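Long-range contacts in PrgX (Enterococcus faecalis, PDB 2AWI), which acts as the receptor for the peptide sex pheromone cCF10 and probably binds DNA as a repressor in the control of plasmid conjugation: residues K79-K84 with L114-I119; T105-F110 with G150-I155; V179-K184 with K224-N229. The protein carries 1 engineered substitution. All blocks are in the same frame, centred on the assembly; numbering follows the deposited sequence.

Past the N-terminal helix-turn-helix region, the chain enters helix 74-87, and contact 1 closes the first loop by laying this helix beside helix 107-122, with helix 92-102 between them in sequence. Contact 2 starts inside that loop, at the beginning of helix 107-122, and ends on helix 150-159, so contacts 1 and 2 cross along the chain; the salt bridge of Lys79 with Glu154 ties them directly. Contact 3 follows in series, joining the loops ahead of helices 184-203 and 230-248. It lies across the chain's centre from contact 1, their centres about 28 Å apart. Contacts 2 and 3 both touch the second subunit.

Contact 1: residues K79-K84 with L114-I119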
ATOM      1  N   LYS A  79     -11.899 -45.264   2.781  1.00 59.09           N
ATOM      2  CA  LYS A  79     -11.294 -43.935   2.774  1.00 60.60           C
ATOM      3  C   LYS A  79     -12.372 -42.861   2.887  1.00 60.04           C
ATOM      4  O   LYS A  79     -12.127 -41.769   3.401  1.00 60.45           O
ATOM      5  CB  LYS A  79     -10.461 -43.725   1.501  1.00 52.81           C
ATOM      6  CG  LYS A  79      -9.562 -42.484   1.540  1.00 56.72           C
ATOM      7  CD  LYS A  79      -8.622 -42.412   0.332  1.00 55.33           C
ATOM      8  CE  LYS A  79      -7.417 -43.347   0.463  1.00 64.07           C
ATOM      9  NZ  LYS A  79      -6.368 -42.827   1.392  1.00 62.78           N
ATOM     10  N   LEU A  80     -13.570 -43.186   2.414  1.00 62.06           N
ATOM     11  CA  LEU A  80     -14.700 -42.263   2.462  1.00 61.29           C
ATOM     12  C   LEU A  80     -15.218 -42.203   3.898  1.00 59.35           C
ATOM     13  O   LEU A  80     -15.519 -41.133   4.428  1.00 57.71           O
ATOM     14  CB  LEU A  80     -15.805 -42.755   1.515  1.00 85.97           C
ATOM     15  CG  LEU A  80     -17.059 -41.911   1.253  1.00 88.95           C
ATOM     16  CD1 LEU A  80     -17.947 -41.864   2.491  1.00 88.95           C
ATOM     17  CD2 LEU A  80     -16.644 -40.513   0.823  1.00 88.61           C
ATOM     18  N   LEU A  81     -15.301 -43.370   4.521  1.00 58.86           N
ATOM     19  CA  LEU A  81     -15.782 -43.505   5.887  1.00 58.14           C
ATOM     20  C   LEU A  81     -15.066 -42.586   6.879  1.00 57.52           C
ATOM     21  O   LEU A  81     -15.641 -42.194   7.894  1.00 57.94           O
ATOM     22  CB  LEU A  81     -15.638 -44.967   6.320  1.00 55.01           C
ATOM     23  CG  LEU A  81     -16.451 -45.496   7.503  1.00 58.13           C
ATOM     24  CD1 LEU A  81     -17.912 -45.118   7.341  1.00 62.02           C
ATOM     25  CD2 LEU A  81     -16.303 -47.015   7.573  1.00 58.42           C
ATOM     26  N   ILE A  82     -13.816 -42.238   6.582  1.00 53.66           N
ATOM     27  CA  ILE A  82     -13.029 -41.373   7.463  1.00 54.20           C
ATOM     28  C   ILE A  82     -13.684 -40.024   7.757  1.00 55.43           C
ATOM     29  O   ILE A  82     -13.684 -39.567   8.900  1.00 55.01           O
ATOM     30  CB  ILE A  82     -11.609 -41.118   6.876  1.00 45.55           C
ATOM     31  CG1 ILE A  82     -10.734 -42.352   7.088  1.00 44.33           C
ATOM     32  CG2 ILE A  82     -10.961 -39.896   7.529  1.00 45.04           C
ATOM     33  CD1 ILE A  82      -9.347 -42.203   6.516  1.00 48.39           C
ATOM     34  N   SER A  83     -14.231 -39.386   6.726  1.00 72.24           N
ATOM     35  CA  SER A  83     -14.875 -38.085   6.887  1.00 74.17           C
ATOM     36  C   SER A  83     -16.037 -38.161   7.868  1.00 73.61           C
ATOM     37  O   SER A  83     -16.189 -37.301   8.740  1.00 74.13           O
ATOM     38  CB  SER A  83     -15.383 -37.575   5.535  1.00 91.15           C
ATOM     39  OG  SER A  83     -16.393 -38.424   5.013  1.00 91.15           O
ATOM     40  N   LYS A  84     -16.853 -39.198   7.725  1.00 69.58           N
ATOM     41  CA  LYS A  84     -18.005 -39.388   8.590  1.00 71.30           C
ATOM     42  C   LYS A  84     -17.575 -39.606  10.035  1.00 70.58           C
ATOM     43  O   LYS A  84     -18.141 -39.008  10.952  1.00 70.74           O
ATOM     44  CB  LYS A  84     -18.835 -40.579   8.103  1.00109.22           C
ATOM     45  CG  LYS A  84     -19.094 -40.564   6.600  1.00109.22           C
ATOM     46  CD  LYS A  84     -20.141 -41.589   6.186  1.00109.22           C
ATOM     47  CE  LYS A  84     -21.554 -41.096   6.485  1.00109.22           C
ATOM     48  NZ  LYS A  84     -21.892 -39.867   5.702  1.00109.22           N
ATOM     49  N   LEU A 114      -3.609 -44.293   8.938  1.00 33.15           N
ATOM     50  CA  LEU A 114      -3.073 -43.044   9.480  1.00 32.64           C
ATOM     51  C   LEU A 114      -4.190 -42.004   9.564  1.00 34.68           C
ATOM     52  O   LEU A 114      -4.086 -41.018  10.300  1.00 34.23           O
ATOM     53  CB  LEU A 114      -1.930 -42.518   8.599  1.00 30.10           C
ATOM     54  CG  LEU A 114      -0.676 -43.400   8.523  1.00 26.82           C
ATOM     55  CD1 LEU A 114       0.322 -42.816   7.521  1.00 19.19           C
ATOM     56  CD2 LEU A 114      -0.052 -43.521   9.912  1.00 21.10           C
ATOM     57  N   GLY A 115      -5.252 -42.236   8.795  1.00 44.62           N
ATOM     58  CA  GLY A 115      -6.392 -41.338   8.809  1.00 44.72           C
ATOM     59  C   GLY A 115      -7.095 -41.458  10.150  1.00 46.90           C
ATOM     60  O   GLY A 115      -7.594 -40.471  10.702  1.00 47.06           O
ATOM     61  N   TYR A 116      -7.135 -42.677  10.677  1.00 40.71           N
ATOM     62  CA  TYR A 116      -7.753 -42.923  11.973  1.00 42.03           C
ATOM     63  C   TYR A 116      -6.863 -42.389  13.094  1.00 42.14           C
ATOM     64  O   TYR A 116      -7.356 -41.836  14.077  1.00 43.44           O
ATOM     65  CB  TYR A 116      -7.995 -44.417  12.183  1.00 47.60           C
ATOM     66  CG  TYR A 116      -9.192 -44.971  11.443  1.00 49.30           C
ATOM     67  CD1 TYR A 116      -9.222 -45.018  10.048  1.00 45.51           C
ATOM     68  CD2 TYR A 116     -10.293 -45.462  12.144  1.00 47.90           C
ATOM     69  CE1 TYR A 116     -10.324 -45.547   9.370  1.00 46.91           C
ATOM     70  CE2 TYR A 116     -11.396 -45.991  11.479  1.00 48.76           C
ATOM     71  CZ  TYR A 116     -11.407 -46.032  10.095  1.00 47.13           C
ATOM     72  OH  TYR A 116     -12.502 -46.559   9.453  1.00 47.88           O
ATOM     73  N   ILE A 117      -5.553 -42.552  12.949  1.00 54.67           N
ATOM     74  CA  ILE A 117      -4.626 -42.070  13.966  1.00 54.16           C
ATOM     75  C   ILE A 117      -4.776 -40.566  14.110  1.00 54.91           C
ATOM     76  O   ILE A 117      -4.766 -40.032  15.217  1.00 55.12           O
ATOM     77  CB  ILE A 117      -3.164 -42.396  13.601  1.00 42.11           C
ATOM     78  CG1 ILE A 117      -2.972 -43.911  13.558  1.00 44.97           C
ATOM     79  CG2 ILE A 117      -2.213 -41.768  14.621  1.00 38.79           C
ATOM     80  CD1 ILE A 117      -3.277 -44.608  14.869  1.00 47.27           C
ATOM     81  N   SER A 118      -4.917 -39.889  12.977  1.00 52.35           N
ATOM     82  CA  SER A 118      -5.080 -38.443  12.963  1.00 52.37           C
ATOM     83  C   SER A 118      -6.323 -38.069  13.762  1.00 52.88           C
ATOM     84  O   SER A 118      -6.280 -37.196  14.627  1.00 54.21           O
ATOM     85  CB  SER A 118      -5.221 -37.955  11.525  1.00 44.99           C
ATOM     86  OG  SER A 118      -5.311 -36.544  11.479  1.00 46.80           O
ATOM     87  N   ILE A 119      -7.432 -38.738  13.461  1.00 53.33           N
ATOM     88  CA  ILE A 119      -8.699 -38.492  14.146  1.00 52.73           C
ATOM     89  C   ILE A 119      -8.534 -38.643  15.657  1.00 55.46           C
ATOM     90  O   ILE A 119      -8.933 -37.766  16.420  1.00 57.60           O
ATOM     91  CB  ILE A 119      -9.798 -39.473  13.655  1.00 42.13           C
ATOM     92  CG1 ILE A 119     -10.241 -39.099  12.236  1.00 34.21           C
ATOM     93  CG2 ILE A 119     -10.979 -39.449  14.602  1.00 37.10           C
ATOM     94  CD1 ILE A 119     -11.121 -40.141  11.579  1.00 34.78           C
TER
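Two neighbouring helices of this largely helical protein, 74-87 and 107-122, meet where Ile82 packs against Gly115, Tyr116 and Ile119. Their local axes run nearly parallel, 9° apart, and come within 10.3 Å of each other. Ile82 carries the contact with three of its carbons. Its chi2 of 179° extends CD1 away from the helix, and CD1 rests on the bare backbone of Gly115, 3.8 Å from CA. Further back on the same branch, Ile82 CG1 approaches the Tyr116 ring obliquely, 3.9 Å from CE1. The other branch, Ile82 CG2, lies 4.1 Å from CD1 of Ile119, a methyl that also sits 3.8 Å from the Ile82 carbonyl O. Leu81 adds a looser touch, its CD2 being 4.3 Å from Tyr116 OH. Tyr116 and Leu81 also both pack on Asn95 of the intervening helix 92-102, which joins the same cluster. At one end of the contact Lys79 NZ forms a salt bridge with Glu154. Two near-parallel helices with one helix between them in sequence, packed through apolar side chains, are consistent with the right-handed helical solenoids of TPR proteins, the family of helix 107-122.

Contact 2: residues T105-F110 with G150-I155; sequences TSLQYF and GIDCEI. Engineered in segment 150-155: Cys153 (natural residue Tyr).
Leu107 and Ile151 face each other across the two helices with CA atoms 6.7 Å apart, and one turn further on Phe110 and Ile155 form the next facing pair. Leu107 lies over the start of helix 150-159: its CB and CD1 meet Ile151, CD1 coming to 3.7 Å from Ile151 CG2, while CD2 meets Ile155 CD1 at 3.8 Å, the Leu107 and Ile155 side chains crossing at about a right angle. A chi1 of -176° sets Ile151 CG1 anti to the backbone N, against Leu107 CB. Ile151 CD1 lies 3.8 Å from Gln108 CD, the two side chains crossing obliquely, with Gln108 bent at chi2. Helix 107-122 begins here, with Ser106 as N-cap; its OG accepts a weak but straight bond from Tyr109 N. This junction of two helices in the TPR region is also a subunit interface: Leu15 and Gly55 of the second subunit, from its helix-turn-helix region, pack on Leu107 and Ile151, and Glu60 of that subunit accepts from Gly150 N. Asp152 brings a carboxylate to this apolar patch, OD1 lying 3.6 Å from Leu107 CD1. The group is satisfied by other partners, OD1 by Tyr142 OH and OD2 by Phe149 N and a salt bridge to Arg145, which should fix its rotation. Ile155 CD1 reaches 3.5 Å from the Leu107 carbonyl O and touches the edge of the Phe110 ring at CD2, 3.7 Å away. Its CG2 reaches the same edge in the plane of the ring, 3.9 Å from both CD2 and CE2 of Phe110.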
ATOM      1  N   THR A 105      -2.238 -54.277   4.609  1.00 34.21           N
ATOM      2  CA  THR A 105      -2.768 -55.021   3.470  1.00 35.59           C
ATOM      3  C   THR A 105      -2.274 -54.382   2.174  1.00 35.01           C
ATOM      4  O   THR A 105      -1.916 -55.073   1.216  1.00 34.88           O
ATOM      5  CB  THR A 105      -4.312 -54.997   3.468  1.00 53.95           C
ATOM      6  OG1 THR A 105      -4.798 -55.532   4.706  1.00 57.56           O
ATOM      7  CG2 THR A 105      -4.862 -55.822   2.310  1.00 57.23           C
ATOM      8  N   SER A 106      -2.264 -53.053   2.158  1.00 34.77           N
ATOM      9  CA  SER A 106      -1.819 -52.296   0.998  1.00 32.02           C
ATOM     10  C   SER A 106      -1.493 -50.875   1.430  1.00 31.79           C
ATOM     11  O   SER A 106      -1.879 -50.441   2.519  1.00 33.57           O
ATOM     12  CB  SER A 106      -2.916 -52.262  -0.073  1.00 40.00           C
ATOM     13  OG  SER A 106      -4.017 -51.464   0.335  1.00 44.24           O
ATOM     14  N   LEU A 107      -0.782 -50.156   0.567  1.00 29.32           N
ATOM     15  CA  LEU A 107      -0.413 -48.783   0.848  1.00 26.08           C
ATOM     16  C   LEU A 107      -1.668 -47.945   1.065  1.00 26.40           C
ATOM     17  O   LEU A 107      -1.661 -47.007   1.857  1.00 24.34           O
ATOM     18  CB  LEU A 107       0.417 -48.219  -0.301  1.00 24.93           C
ATOM     19  CG  LEU A 107       1.759 -48.927  -0.506  1.00 31.66           C
ATOM     20  CD1 LEU A 107       2.441 -48.381  -1.746  1.00 30.98           C
ATOM     21  CD2 LEU A 107       2.640 -48.739   0.726  1.00 28.34           C
ATOM     22  N   GLN A 108      -2.750 -48.282   0.372  1.00 35.50           N
ATOM     23  CA  GLN A 108      -3.994 -47.539   0.533  1.00 35.63           C
ATOM     24  C   GLN A 108      -4.491 -47.706   1.965  1.00 36.41           C
ATOM     25  O   GLN A 108      -4.700 -46.725   2.672  1.00 37.58           O
ATOM     26  CB  GLN A 108      -5.048 -48.033  -0.462  1.00 30.83           C
ATOM     27  CG  GLN A 108      -4.753 -47.637  -1.898  1.00 33.14           C
ATOM     28  CD  GLN A 108      -4.923 -46.142  -2.136  1.00 42.67           C
ATOM     29  OE1 GLN A 108      -4.343 -45.578  -3.064  1.00 46.21           O
ATOM     30  NE2 GLN A 108      -5.734 -45.498  -1.301  1.00 45.38           N
ATOM     31  N   TYR A 109      -4.670 -48.951   2.397  1.00 42.23           N
ATOM     32  CA  TYR A 109      -5.126 -49.213   3.760  1.00 40.98           C
ATOM     33  C   TYR A 109      -4.210 -48.575   4.796  1.00 38.67           C
ATOM     34  O   TYR A 109      -4.669 -48.131   5.849  1.00 37.20           O
ATOM     35  CB  TYR A 109      -5.236 -50.720   4.017  1.00 44.15           C
ATOM     36  CG  TYR A 109      -6.555 -51.301   3.558  1.00 45.16           C
ATOM     37  CD1 TYR A 109      -7.747 -50.948   4.189  1.00 47.92           C
ATOM     38  CD2 TYR A 109      -6.617 -52.165   2.465  1.00 39.06           C
ATOM     39  CE1 TYR A 109      -8.973 -51.436   3.739  1.00 53.30           C
ATOM     40  CE2 TYR A 109      -7.838 -52.659   2.007  1.00 46.18           C
ATOM     41  CZ  TYR A 109      -9.010 -52.287   2.647  1.00 49.32           C
ATOM     42  OH  TYR A 109     -10.217 -52.753   2.182  1.00 52.77           O
ATOM     43  N   PHE A 110      -2.914 -48.520   4.514  1.00 32.33           N
ATOM     44  CA  PHE A 110      -2.028 -47.888   5.476  1.00 31.56           C
ATOM     45  C   PHE A 110      -2.415 -46.423   5.559  1.00 31.78           C
ATOM     46  O   PHE A 110      -2.539 -45.864   6.647  1.00 32.68           O
ATOM     47  CB  PHE A 110      -0.561 -48.006   5.063  1.00 33.74           C
ATOM     48  CG  PHE A 110       0.393 -47.558   6.132  1.00 35.63           C
ATOM     49  CD1 PHE A 110       0.380 -48.170   7.383  1.00 32.31           C
ATOM     50  CD2 PHE A 110       1.280 -46.512   5.904  1.00 31.37           C
ATOM     51  CE1 PHE A 110       1.236 -47.743   8.394  1.00 30.68           C
ATOM     52  CE2 PHE A 110       2.142 -46.076   6.910  1.00 36.33           C
ATOM     53  CZ  PHE A 110       2.119 -46.694   8.157  1.00 32.15           C
ATOM     54  N   GLY A 150       2.326 -42.251  -6.177  1.00 31.16           N
ATOM     55  CA  GLY A 150       1.491 -41.222  -5.591  1.00 25.48           C
ATOM     56  C   GLY A 150       1.080 -41.539  -4.165  1.00 28.88           C
ATOM     57  O   GLY A 150       1.247 -40.718  -3.261  1.00 29.68           O
ATOM     58  N   ILE A 151       0.561 -42.740  -3.949  1.00 17.04           N
ATOM     59  CA  ILE A 151       0.111 -43.128  -2.618  1.00 18.72           C
ATOM     60  C   ILE A 151       1.238 -43.064  -1.571  1.00 21.89           C
ATOM     61  O   ILE A 151       0.974 -42.893  -0.372  1.00 22.73           O
ATOM     62  CB  ILE A 151      -0.516 -44.538  -2.650  1.00 29.53           C
ATOM     63  CG1 ILE A 151      -1.075 -44.901  -1.276  1.00 30.77           C
ATOM     64  CG2 ILE A 151       0.522 -45.547  -3.097  1.00 21.69           C
ATOM     65  CD1 ILE A 151      -2.135 -43.947  -0.766  1.00 32.18           C
ATOM     66  N   ASP A 152       2.487 -43.200  -2.015  1.00 28.33           N
ATOM     67  CA  ASP A 152       3.619 -43.112  -1.096  1.00 31.13           C
ATOM     68  C   ASP A 152       3.743 -41.669  -0.610  1.00 32.66           C
ATOM     69  O   ASP A 152       3.992 -41.414   0.569  1.00 35.76           O
ATOM     70  CB  ASP A 152       4.920 -43.547  -1.777  1.00 31.09           C
ATOM     71  CG  ASP A 152       4.971 -45.038  -2.029  1.00 31.20           C
ATOM     72  OD1 ASP A 152       4.791 -45.806  -1.060  1.00 32.69           O
ATOM     73  OD2 ASP A 152       5.191 -45.443  -3.192  1.00 24.65           O
ATOM     74  N   CYS A 153       3.567 -40.719  -1.521  1.00 32.72           N
ATOM     75  CA  CYS A 153       3.635 -39.316  -1.143  1.00 31.52           C
ATOM     76  C   CYS A 153       2.406 -38.922  -0.322  1.00 30.41           C
ATOM     77  O   CYS A 153       2.449 -37.973   0.451  1.00 30.33           O
ATOM     78  CB  CYS A 153       3.778 -38.437  -2.384  1.00 34.86           C
ATOM     79  SG  CYS A 153       5.453 -38.510  -3.090  1.00 35.95           S
ATOM     80  N   GLU A 154       1.314 -39.663  -0.474  1.00 36.82           N
ATOM     81  CA  GLU A 154       0.113 -39.375   0.301  1.00 37.59           C
ATOM     82  C   GLU A 154       0.410 -39.849   1.723  1.00 36.74           C
ATOM     83  O   GLU A 154       0.145 -39.143   2.696  1.00 39.56           O
ATOM     84  CB  GLU A 154      -1.097 -40.124  -0.269  1.00 34.82           C
ATOM     85  CG  GLU A 154      -2.425 -39.728   0.361  1.00 40.81           C
ATOM     86  CD  GLU A 154      -3.600 -40.526  -0.188  1.00 43.94           C
ATOM     87  OE1 GLU A 154      -3.768 -40.577  -1.433  1.00 43.39           O
ATOM     88  OE2 GLU A 154      -4.360 -41.103   0.625  1.00 53.82           O
ATOM     89  N   ILE A 155       0.968 -41.051   1.828  1.00 30.82           N
ATOM     90  CA  ILE A 155       1.332 -41.627   3.121  1.00 29.04           C
ATOM     91  C   ILE A 155       2.284 -40.690   3.869  1.00 29.70           C
ATOM     92  O   ILE A 155       2.083 -40.387   5.043  1.00 28.52           O
ATOM     93  CB  ILE A 155       2.006 -43.013   2.932  1.00 31.48           C
ATOM     94  CG1 ILE A 155       0.929 -44.069   2.661  1.00 27.33           C
ATOM     95  CG2 ILE A 155       2.852 -43.362   4.147  1.00 32.39           C
ATOM     96  CD1 ILE A 155       1.466 -45.449   2.329  1.00 27.57           C
TER

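Contact 3: residues V179-K184 with K224-N229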
ATOM      1  N   VAL A 179      11.078 -36.880 -11.131  1.00 32.59           N
ATOM      2  CA  VAL A 179      11.631 -36.818 -12.477  1.00 32.86           C
ATOM      3  C   VAL A 179      10.566 -36.801 -13.577  1.00 32.69           C
ATOM      4  O   VAL A 179      10.717 -36.107 -14.586  1.00 33.58           O
ATOM      5  CB  VAL A 179      12.600 -38.005 -12.733  1.00 47.72           C
ATOM      6  CG1 VAL A 179      13.648 -38.062 -11.630  1.00 40.67           C
ATOM      7  CG2 VAL A 179      11.827 -39.317 -12.796  1.00 44.46           C
ATOM      8  N   ASP A 180       9.489 -37.555 -13.380  1.00 33.33           N
ATOM      9  CA  ASP A 180       8.416 -37.622 -14.369  1.00 33.96           C
ATOM     10  C   ASP A 180       7.053 -37.292 -13.788  1.00 33.01           C
ATOM     11  O   ASP A 180       6.791 -37.557 -12.622  1.00 33.59           O
ATOM     12  CB  ASP A 180       8.361 -39.026 -14.981  1.00 41.89           C
ATOM     13  CG  ASP A 180       9.614 -39.375 -15.750  1.00 49.11           C
ATOM     14  OD1 ASP A 180       9.924 -40.579 -15.864  1.00 62.60           O
ATOM     15  OD2 ASP A 180      10.284 -38.452 -16.250  1.00 53.77           O
ATOM     16  N   SER A 181       6.190 -36.707 -14.615  1.00 35.51           N
ATOM     17  CA  SER A 181       4.829 -36.372 -14.204  1.00 31.32           C
ATOM     18  C   SER A 181       3.945 -37.510 -14.663  1.00 29.26           C
ATOM     19  O   SER A 181       4.064 -37.955 -15.795  1.00 23.39           O
ATOM     20  CB  SER A 181       4.344 -35.091 -14.879  1.00 39.37           C
ATOM     21  OG  SER A 181       2.926 -35.018 -14.826  1.00 37.44           O
ATOM     22  N   PHE A 182       3.059 -37.982 -13.796  1.00 27.25           N
ATOM     23  CA  PHE A 182       2.174 -39.080 -14.165  1.00 27.76           C
ATOM     24  C   PHE A 182       0.691 -38.747 -14.010  1.00 28.22           C
ATOM     25  O   PHE A 182      -0.086 -39.572 -13.533  1.00 27.94           O
ATOM     26  CB  PHE A 182       2.525 -40.328 -13.345  1.00 34.96           C
ATOM     27  CG  PHE A 182       3.852 -40.933 -13.711  1.00 36.21           C
ATOM     28  CD1 PHE A 182       4.101 -41.354 -15.015  1.00 37.22           C
ATOM     29  CD2 PHE A 182       4.858 -41.073 -12.761  1.00 42.20           C
ATOM     30  CE1 PHE A 182       5.335 -41.907 -15.367  1.00 41.01           C
ATOM     31  CE2 PHE A 182       6.095 -41.625 -13.105  1.00 40.94           C
ATOM     32  CZ  PHE A 182       6.333 -42.041 -14.407  1.00 39.14           C
ATOM     33  N   GLY A 183       0.303 -37.544 -14.433  1.00 30.49           N
ATOM     34  CA  GLY A 183      -1.088 -37.137 -14.323  1.00 28.66           C
ATOM     35  C   GLY A 183      -1.315 -36.064 -13.268  1.00 28.88           C
ATOM     36  O   GLY A 183      -0.500 -35.892 -12.358  1.00 30.16           O
ATOM     37  N   LYS A 184      -2.431 -35.348 -13.385  1.00 20.70           N
ATOM     38  CA  LYS A 184      -2.772 -34.288 -12.447  1.00 20.62           C
ATOM     39  C   LYS A 184      -2.961 -34.784 -11.012  1.00 20.94           C
ATOM     40  O   LYS A 184      -2.563 -34.107 -10.073  1.00 21.21           O
ATOM     41  CB  LYS A 184      -4.021 -33.549 -12.930  1.00 22.04           C
ATOM     42  CG  LYS A 184      -3.781 -32.729 -14.194  1.00 19.92           C
ATOM     43  CD  LYS A 184      -4.983 -31.854 -14.527  1.00 20.77           C
ATOM     44  CE  LYS A 184      -4.691 -30.951 -15.710  1.00 20.71           C
ATOM     45  NZ  LYS A 184      -4.411 -31.733 -16.963  1.00 17.13           N
ATOM     46  N   LYS A 224       8.332 -31.915 -17.611  1.00 40.73           N
ATOM     47  CA  LYS A 224       7.490 -31.874 -18.795  1.00 40.64           C
ATOM     48  C   LYS A 224       6.046 -32.252 -18.469  1.00 38.79           C
ATOM     49  O   LYS A 224       5.795 -33.283 -17.848  1.00 39.64           O
ATOM     50  CB  LYS A 224       8.052 -32.834 -19.846  1.00 63.53           C
ATOM     51  CG  LYS A 224       7.178 -33.031 -21.068  1.00 70.89           C
ATOM     52  CD  LYS A 224       7.658 -34.228 -21.875  1.00 70.12           C
ATOM     53  CE  LYS A 224       6.742 -34.510 -23.055  1.00 77.91           C
ATOM     54  NZ  LYS A 224       7.081 -35.796 -23.729  1.00 81.19           N
ATOM     55  N   ASN A 225       5.109 -31.407 -18.894  1.00 38.97           N
ATOM     56  CA  ASN A 225       3.677 -31.626 -18.678  1.00 38.02           C
ATOM     57  C   ASN A 225       3.232 -31.665 -17.217  1.00 37.39           C
ATOM     58  O   ASN A 225       2.217 -32.288 -16.895  1.00 35.94           O
ATOM     59  CB  ASN A 225       3.224 -32.919 -19.366  1.00 37.12           C
ATOM     60  CG  ASN A 225       3.347 -32.852 -20.882  1.00 45.83           C
ATOM     61  OD1 ASN A 225       3.029 -31.833 -21.500  1.00 49.49           O
ATOM     62  ND2 ASN A 225       3.791 -33.949 -21.487  1.00 40.54           N
ATOM     63  N   ILE A 226       3.979 -31.004 -16.336  1.00 27.77           N
ATOM     64  CA  ILE A 226       3.637 -30.979 -14.915  1.00 27.59           C
ATOM     65  C   ILE A 226       2.486 -30.002 -14.671  1.00 28.56           C
ATOM     66  O   ILE A 226       2.356 -29.000 -15.369  1.00 29.83           O
ATOM     67  CB  ILE A 226       4.844 -30.522 -14.049  1.00 31.28           C
ATOM     68  CG1 ILE A 226       4.551 -30.754 -12.567  1.00 31.03           C
ATOM     69  CG2 ILE A 226       5.122 -29.034 -14.280  1.00 24.08           C
ATOM     70  CD1 ILE A 226       4.455 -32.199 -12.196  1.00 24.79           C
ATOM     71  N   SER A 227       1.653 -30.293 -13.683  1.00 36.51           N
ATOM     72  CA  SER A 227       0.542 -29.410 -13.347  1.00 34.65           C
ATOM     73  C   SER A 227       0.762 -28.816 -11.967  1.00 32.86           C
ATOM     74  O   SER A 227       0.312 -29.370 -10.963  1.00 34.66           O
ATOM     75  CB  SER A 227      -0.783 -30.169 -13.352  1.00 46.88           C
ATOM     76  OG  SER A 227      -1.249 -30.369 -14.672  1.00 52.19           O
ATOM     77  N   ILE A 228       1.464 -27.691 -11.912  1.00 30.56           N
ATOM     78  CA  ILE A 228       1.720 -27.037 -10.637  1.00 26.88           C
ATOM     79  C   ILE A 228       0.402 -26.461 -10.107  1.00 26.03           C
ATOM     80  O   ILE A 228      -0.368 -25.862 -10.855  1.00 28.21           O
ATOM     81  CB  ILE A 228       2.754 -25.881 -10.794  1.00 20.05           C
ATOM     82  CG1 ILE A 228       4.055 -26.410 -11.413  1.00 17.47           C
ATOM     83  CG2 ILE A 228       3.023 -25.240  -9.438  1.00 18.90           C
ATOM     84  CD1 ILE A 228       4.804 -27.418 -10.513  1.00 19.31           C
ATOM     85  N   ASN A 229       0.149 -26.649  -8.818  1.00 17.46           N
ATOM     86  CA  ASN A 229      -1.058 -26.142  -8.184  1.00 18.46           C
ATOM     87  C   ASN A 229      -0.837 -24.677  -7.855  1.00 21.10           C
ATOM     88  O   ASN A 229       0.050 -24.335  -7.066  1.00 22.76           O
ATOM     89  CB  ASN A 229      -1.340 -26.930  -6.904  1.00 20.16           C
ATOM     90  CG  ASN A 229      -2.541 -26.405  -6.133  1.00 23.56           C
ATOM     91  OD1 ASN A 229      -2.568 -25.251  -5.701  1.00 36.04           O
ATOM     92  ND2 ASN A 229      -3.536 -27.258  -5.950  1.00 30.94           N
TER
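Van der Waals contacts join Ser181 to the chain at 224-226 and Lys184 to Ser227. Ser181 points its CB at the other loop, 3.9 Å from Ile226 CD1 and 3.8 Å from the carbonyl O of Lys224. Lys184 lays its aliphatic chain across the Ser227 hydroxyl, with CG 3.5 Å and CE 3.6 Å from OG. Ile228 packs on Tyr231 of the second subunit. Polar links run through a third residue, Asp187 of helix 184-203: one carboxylate oxygen takes Ser227 N and the other pairs with Ser181 OG, bridging both loops. Ser181 OG, anti to its backbone N at chi1 161°, lies 3.5 Å from Asn225 O without bonding to it. These two loops each lead into a helix of the TPR region, Gly183 standing at the N-cap of helix 184-203 and Asn229 at that of helix 230-248, where its OD1 accepts from Tyr232 N. With phi at 109° and psi at 159°, a side chain on Gly183 would press on the Phe182 carbonyl O, so the backbone calls for glycine. A charge pair crosses to the second subunit: Lys184 NZ forms a salt bridge with its Asp185.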